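Local coordinates for protein squalene synthase HpnC (Alicyclobacillus acidocaldarius subsp. acidocaldarius, PDB 4HD1) that probably takes part in making squalene from isoprenoid diphosphates, as members of the squalene/phytoene synthase family do, at residues R19-S24 with V47-R52; E104-L109 with G140-G145. All coordinates share one frame; numbering follows the deposited sequence.

In the fold
Two contacts between helices follow one another along the chain, interaction 1 closing before interaction 2 opens. Interaction 1 packs helix 12-25 on helix 41-56; interaction 2 packs helix 104-118 on helix 137-146. Their centres lie about 15 Å apart, and helix 41-56 bridges them: Val47 and Phe50, which point away from helix 12-25, and Cys51 meet helices 104-118 and 137-146. Phe50 CE2 comes within 3.6 Å of Phe106 CD1, and Val47 CG1 within 3.9 Å of Leu142 CD1. The four helices thus pack as one connected group within the all-helical fold of the squalene/phytoene synthase family, with no strand anywhere in the modelled chain.

Interaction 1. Residues R19-S24 with V47-R52; sequences RRLTRS and VYAFCR. With SO4 (sulfate ion), chain B.
Leu21 lies against the side chain of Arg52, its CB 3.8 Å from Arg52 CD and its CD2 over the centre of one guanidinium face. Arg52 CG stands anti to the backbone N (chi1 178°), and the chain then bends at chi2 on its way across to helix 12-25. There NH1 donates to the carbonyl O of Leu21 at 3.0 Å, in the carbonyl plane and on a lone pair, though the N-H...O angle is only 144°. Ser24 OG, at the edge of the guanidinium near its plane, accepts a second, weak bond from the same NH1 at 3.1 Å. Arg52 therefore combines polar and apolar contacts with one turn of the opposing helix, while its NE makes a long, weak ion pair with Asp56.

Next to Leu21, Thr22 sets its OG1 3.6 Å from Tyr48 CB, and its CG2 lies against the same carbon. That hydroxyl is hydrogen-bonded to Cys18 O in its own helix. Close packing brings the CA atoms of Thr22 and Ala49 to 5.3 Å, the small Ala49 side chain permitting the approach; Leu21 CD1 touches its CB. Away from this interface, Arg19 holds a sulfate, probably from the crystallisation liquor, through NE to O2 at 2.7 Å and NH2 to O4; Tyr45 and Ala3 also bind the ion.

The two helix segments cross at 63° with their axes 8.4 Å apart. The ring of Tyr48 meets those of Tyr26 and Phe29 edge-to-face, and the far side of helix 41-56 rests on helices 104-118 and 137-146.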
loop_
_atom_site.group_PDB
_atom_site.type_symbol
_atom_site.label_atom_id
_atom_site.label_comp_id
_atom_site.label_asym_id
_atom_site.label_seq_id
_atom_site.Cartn_x
_atom_site.Cartn_y
_atom_site.Cartn_z
ATOM N N ARG A 19 9.493 10.744 11.606
ATOM C CA ARG A 19 9.011 9.865 12.671
ATOM C C ARG A 19 7.697 10.355 13.277
ATOM O O ARG A 19 6.771 9.559 13.476
ATOM C CB ARG A 19 10.076 9.714 13.754
ATOM C CG ARG A 19 9.720 8.739 14.858
ATOM C CD ARG A 19 10.758 8.828 15.954
ATOM N NE ARG A 19 10.603 7.780 16.952
ATOM C CZ ARG A 19 9.907 7.904 18.079
ATOM N NH1 ARG A 19 9.282 9.037 18.366
ATOM N NH2 ARG A 19 9.836 6.884 18.923
ATOM N N ARG A 20 7.629 11.655 13.569
ATOM C CA ARG A 20 6.401 12.294 14.067
ATOM C C ARG A 20 5.241 12.160 13.088
ATOM O O ARG A 20 4.150 11.735 13.472
ATOM C CB ARG A 20 6.632 13.778 14.356
ATOM C CG ARG A 20 6.816 14.123 15.824
ATOM C CD ARG A 20 6.398 15.563 16.118
ATOM N NE ARG A 20 7.130 16.543 15.311
ATOM C CZ ARG A 20 6.643 17.166 14.238
ATOM N NH1 ARG A 20 5.404 16.935 13.816
ATOM N NH2 ARG A 20 7.400 18.030 13.580
ATOM N N LEU A 21 5.482 12.537 11.830
ATOM C CA LEU A 21 4.457 12.486 10.787
ATOM C C LEU A 21 3.948 11.062 10.633
ATOM O O LEU A 21 2.741 10.839 10.490
ATOM C CB LEU A 21 4.988 13.014 9.446
ATOM C CG LEU A 21 5.528 14.457 9.363
ATOM C CD1 LEU A 21 6.136 14.739 7.988
ATOM C CD2 LEU A 21 4.495 15.524 9.742
ATOM N N THR A 22 4.870 10.102 10.689
ATOM C CA THR A 22 4.527 8.695 10.550
ATOM C C THR A 22 3.695 8.187 11.727
ATOM O O THR A 22 2.600 7.650 11.522
ATOM C CB THR A 22 5.783 7.826 10.321
ATOM O OG1 THR A 22 6.363 8.169 9.055
ATOM C CG2 THR A 22 5.439 6.336 10.344
ATOM N N ARG A 23 4.193 8.375 12.947
ATOM C CA ARG A 23 3.503 7.870 14.137
ATOM C C ARG A 23 2.108 8.466 14.333
ATOM O O ARG A 23 1.195 7.765 14.762
ATOM C CB ARG A 23 4.365 8.032 15.395
ATOM C CG ARG A 23 5.566 7.093 15.420
ATOM C CD ARG A 23 6.428 7.274 16.662
ATOM N NE ARG A 23 5.920 6.529 17.817
ATOM C CZ ARG A 23 5.452 7.079 18.939
ATOM N NH1 ARG A 23 5.418 8.400 19.092
ATOM N NH2 ARG A 23 5.018 6.300 19.921
ATOM N N SER A 24 1.932 9.739 13.988
ATOM C CA SER A 24 0.626 10.382 14.125
ATOM C C SER A 24 -0.366 9.953 13.038
ATOM O O SER A 24 -1.568 9.902 13.287
ATOM C CB SER A 24 0.759 11.904 14.140
ATOM O OG SER A 24 0.837 12.421 12.822
ATOM N N VAL A 47 10.127 6.827 4.337
ATOM C CA VAL A 47 9.294 6.280 3.268
ATOM C C VAL A 47 7.817 6.446 3.611
ATOM O O VAL A 47 7.014 6.849 2.761
ATOM C CB VAL A 47 9.636 4.814 2.964
ATOM C CG1 VAL A 47 8.585 4.190 2.059
ATOM C CG2 VAL A 47 11.011 4.735 2.317
ATOM N N TYR A 48 7.469 6.166 4.862
ATOM C CA TYR A 48 6.090 6.329 5.302
ATOM C C TYR A 48 5.635 7.784 5.366
ATOM O O TYR A 48 4.487 8.073 5.005
ATOM C CB TYR A 48 5.822 5.562 6.595
ATOM C CG TYR A 48 5.480 4.117 6.316
ATOM C CD1 TYR A 48 4.155 3.718 6.120
ATOM C CD2 TYR A 48 6.480 3.146 6.201
ATOM C CE1 TYR A 48 3.836 2.394 5.846
ATOM C CE2 TYR A 48 6.169 1.817 5.929
ATOM C CZ TYR A 48 4.848 1.449 5.757
ATOM O OH TYR A 48 4.529 0.140 5.484
ATOM N N ALA A 49 6.518 8.697 5.783
ATOM C CA ALA A 49 6.205 10.130 5.709
ATOM C C ALA A 49 5.930 10.525 4.261
ATOM O O ALA A 49 4.988 11.256 3.990
ATOM C CB ALA A 49 7.312 10.993 6.306
ATOM N N PHE A 50 6.723 10.013 3.321
ATOM C CA PHE A 50 6.443 10.245 1.906
ATOM C C PHE A 50 5.029 9.782 1.505
ATOM O O PHE A 50 4.316 10.510 0.816
ATOM C CB PHE A 50 7.505 9.601 1.006
ATOM C CG PHE A 50 7.133 9.606 -0.455
ATOM C CD1 PHE A 50 7.476 10.684 -1.274
ATOM C CD2 PHE A 50 6.411 8.550 -1.006
ATOM C CE1 PHE A 50 7.120 10.699 -2.612
ATOM C CE2 PHE A 50 6.046 8.562 -2.341
ATOM C CZ PHE A 50 6.402 9.638 -3.145
ATOM N N CYS A 51 4.633 8.581 1.929
ATOM C CA CYS A 51 3.294 8.054 1.622
ATOM C C CYS A 51 2.182 8.880 2.278
ATOM O O CYS A 51 1.135 9.098 1.675
ATOM C CB CYS A 51 3.161 6.588 2.040
ATOM S SG CYS A 51 4.297 5.465 1.202
ATOM N N ARG A 52 2.417 9.330 3.512
ATOM C CA ARG A 52 1.489 10.225 4.197
ATOM C C ARG A 52 1.248 11.482 3.355
ATOM O O ARG A 52 0.115 11.946 3.233
ATOM C CB ARG A 52 2.014 10.606 5.587
ATOM C CG ARG A 52 1.117 11.584 6.342
ATOM C CD ARG A 52 1.914 12.559 7.195
ATOM N NE ARG A 52 1.108 13.717 7.586
ATOM C CZ ARG A 52 0.583 13.913 8.795
ATOM N NH1 ARG A 52 0.779 13.032 9.771
ATOM N NH2 ARG A 52 -0.138 15.002 9.031
HETATM S S SO4 B . 12.440 4.510 17.274
HETATM O O1 SO4 B . 13.747 3.999 17.772
HETATM O O2 SO4 B . 12.586 5.910 16.767
HETATM O O3 SO4 B . 11.927 3.700 16.135
HETATM O O4 SO4 B . 11.500 4.411 18.442
#

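Interaction 2. Residues E104-L109 with G140-G145; sequences EPFLRL and GRLVLG
Leu142 points its forked end into the corner formed by Pro105, Phe106 and Leu109, and each methyl has its own role. CD1 sits over one face of the Phe106 ring, offset toward the rim, in a CH-pi contact 4.1 Å from the ring centroid. CD2 reaches the CE2 side of the same ring, 3.5 Å from Phe106 CE2, and also meets Pro105 CB at 3.7 Å. The Leu142 and Phe106 side chains cross obliquely, as do those of Leu142 and Pro105. Leu109 instead comes tip to tip with Leu142, CD1 to CD1 at 4.2 Å. Phe106 CG is anti to its carbonyl carbon (chi1 -68°), and the ring beyond it reaches toward Leu142 although the CB starts off to one side.

Along one border of this apolar patch the charged side chains gather. Arg141 touches Pro105 through its CB, and its chain, extended from CG to NE, brings NH1 to 3.9 Å from Arg108 NH1, with the two guanidinium planes 41° apart. Glu104 would help offset these like charges: its OE2 is salt-bridged to Arg108 NH2 at 3.0 Å, although it lies above that guanidinium, so the attraction is of charges without a directed N-H. OE1 of Glu104 remains 4.2 Å from Arg141 NH1, beyond a salt bridge, and the firmer partner of Arg141 is Asp159, bridged through NH2.

The helix segments run nearly antiparallel, at 152° with 10.1 Å between axes, a spacing filled by Leu142 against Pro105, Phe106 and Leu109. Phe106 also meets Phe50 edge-to-face, extending the apolar core to helix 41-56. This near-antiparallel pair is part of the all-alpha isoprenoid synthase fold to which squalene and phytoene synthases belong.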
loop_
_atom_site.group_PDB
_atom_site.type_symbol
_atom_site.label_atom_id
_atom_site.label_comp_id
_atom_site.label_asym_id
_atom_site.label_seq_id
_atom_site.Cartn_x
_atom_site.Cartn_y
_atom_site.Cartn_z
ATOM N N GLU A 104 11.062 4.662 -9.547
ATOM C CA GLU A 104 9.761 4.197 -10.044
ATOM C C GLU A 104 8.681 3.959 -8.963
ATOM O O GLU A 104 7.539 4.388 -9.138
ATOM C CB GLU A 104 9.918 2.961 -10.947
ATOM C CG GLU A 104 8.640 2.572 -11.679
ATOM C CD GLU A 104 8.731 1.231 -12.390
ATOM O OE1 GLU A 104 9.292 0.265 -11.820
ATOM O OE2 GLU A 104 8.222 1.137 -13.525
ATOM N N PRO A 105 9.028 3.281 -7.851
ATOM C CA PRO A 105 7.968 3.050 -6.861
ATOM C C PRO A 105 7.390 4.329 -6.260
ATOM O O PRO A 105 6.187 4.389 -6.004
ATOM C CB PRO A 105 8.666 2.222 -5.781
ATOM C CG PRO A 105 9.800 1.562 -6.490
ATOM C CD PRO A 105 10.270 2.564 -7.501
ATOM N N PHE A 106 8.235 5.336 -6.041
ATOM C CA PHE A 106 7.770 6.626 -5.531
ATOM C C PHE A 106 6.821 7.303 -6.522
ATOM O O PHE A 106 5.744 7.766 -6.130
ATOM C CB PHE A 106 8.946 7.542 -5.212
ATOM C CG PHE A 106 9.777 7.074 -4.056
ATOM C CD1 PHE A 106 9.381 7.329 -2.748
ATOM C CD2 PHE A 106 10.962 6.381 -4.274
ATOM C CE1 PHE A 106 10.149 6.894 -1.678
ATOM C CE2 PHE A 106 11.735 5.950 -3.211
ATOM C CZ PHE A 106 11.328 6.206 -1.909
ATOM N N LEU A 107 7.221 7.339 -7.796
ATOM C CA LEU A 107 6.383 7.881 -8.873
ATOM C C LEU A 107 5.069 7.114 -9.039
ATOM O O LEU A 107 4.071 7.685 -9.453
ATOM C CB LEU A 107 7.138 7.895 -10.208
ATOM C CG LEU A 107 8.368 8.792 -10.369
ATOM C CD1 LEU A 107 9.117 8.431 -11.645
ATOM C CD2 LEU A 107 7.998 10.267 -10.368
ATOM N N ARG A 108 5.071 5.824 -8.718
ATOM C CA ARG A 108 3.856 5.016 -8.831
ATOM C C ARG A 108 2.862 5.297 -7.713
ATOM O O ARG A 108 1.651 5.301 -7.938
ATOM C CB ARG A 108 4.186 3.530 -8.921
ATOM C CG ARG A 108 4.666 3.157 -10.304
ATOM C CD ARG A 108 4.927 1.676 -10.450
ATOM N NE ARG A 108 5.076 1.335 -11.862
ATOM C CZ ARG A 108 5.410 0.132 -12.316
ATOM N NH1 ARG A 108 5.639 -0.868 -11.474
ATOM N NH2 ARG A 108 5.520 -0.072 -13.621
ATOM N N LEU A 109 3.379 5.551 -6.518
ATOM C CA LEU A 109 2.538 5.919 -5.384
ATOM C C LEU A 109 1.854 7.257 -5.616
ATOM O O LEU A 109 0.710 7.449 -5.196
ATOM C CB LEU A 109 3.359 5.960 -4.098
ATOM C CG LEU A 109 3.687 4.575 -3.556
ATOM C CD1 LEU A 109 4.865 4.654 -2.598
ATOM C CD2 LEU A 109 2.460 3.941 -2.903
ATOM N N GLY A 140 5.845 -2.538 -0.890
ATOM C CA GLY A 140 6.588 -3.786 -0.787
ATOM C C GLY A 140 7.954 -3.700 -1.430
ATOM O O GLY A 140 8.946 -4.141 -0.850
ATOM N N ARG A 141 8.011 -3.110 -2.621
ATOM C CA ARG A 141 9.275 -2.942 -3.343
ATOM C C ARG A 141 10.297 -2.066 -2.596
ATOM O O ARG A 141 11.492 -2.398 -2.545
ATOM C CB ARG A 141 9.013 -2.422 -4.757
ATOM C CG ARG A 141 8.280 -3.448 -5.611
ATOM C CD ARG A 141 7.997 -2.976 -7.027
ATOM N NE ARG A 141 7.541 -4.109 -7.826
ATOM C CZ ARG A 141 7.674 -4.217 -9.146
ATOM N NH1 ARG A 141 8.239 -3.245 -9.851
ATOM N NH2 ARG A 141 7.236 -5.305 -9.763
ATOM N N LEU A 142 9.816 -0.968 -2.008
ATOM C CA LEU A 142 10.652 -0.084 -1.196
ATOM C C LEU A 142 11.131 -0.762 0.092
ATOM O O LEU A 142 12.277 -0.571 0.504
ATOM C CB LEU A 142 9.922 1.230 -0.881
ATOM C CG LEU A 142 9.591 2.120 -2.087
ATOM C CD1 LEU A 142 8.679 3.272 -1.700
ATOM C CD2 LEU A 142 10.851 2.626 -2.784
ATOM N N VAL A 143 10.255 -1.552 0.714
ATOM C CA VAL A 143 10.623 -2.335 1.894
ATOM C C VAL A 143 11.755 -3.326 1.571
ATOM O O VAL A 143 12.735 -3.417 2.323
ATOM C CB VAL A 143 9.389 -3.036 2.528
ATOM C CG1 VAL A 143 9.808 -4.139 3.500
ATOM C CG2 VAL A 143 8.501 -2.006 3.228
ATOM N N LEU A 144 11.636 -4.040 0.449
ATOM C CA LEU A 144 12.717 -4.922 -0.011
ATOM C C LEU A 144 13.989 -4.113 -0.217
ATOM O O LEU A 144 15.077 -4.541 0.179
ATOM C CB LEU A 144 12.345 -5.640 -1.315
ATOM C CG LEU A 144 11.276 -6.732 -1.268
ATOM C CD1 LEU A 144 10.970 -7.214 -2.681
ATOM C CD2 LEU A 144 11.723 -7.888 -0.379
ATOM N N GLY A 145 13.832 -2.936 -0.827
ATOM C CA GLY A 145 14.938 -2.014 -1.077
ATOM C C GLY A 145 15.674 -1.628 0.191
ATOM O O GLY A 145 16.915 -1.617 0.218
#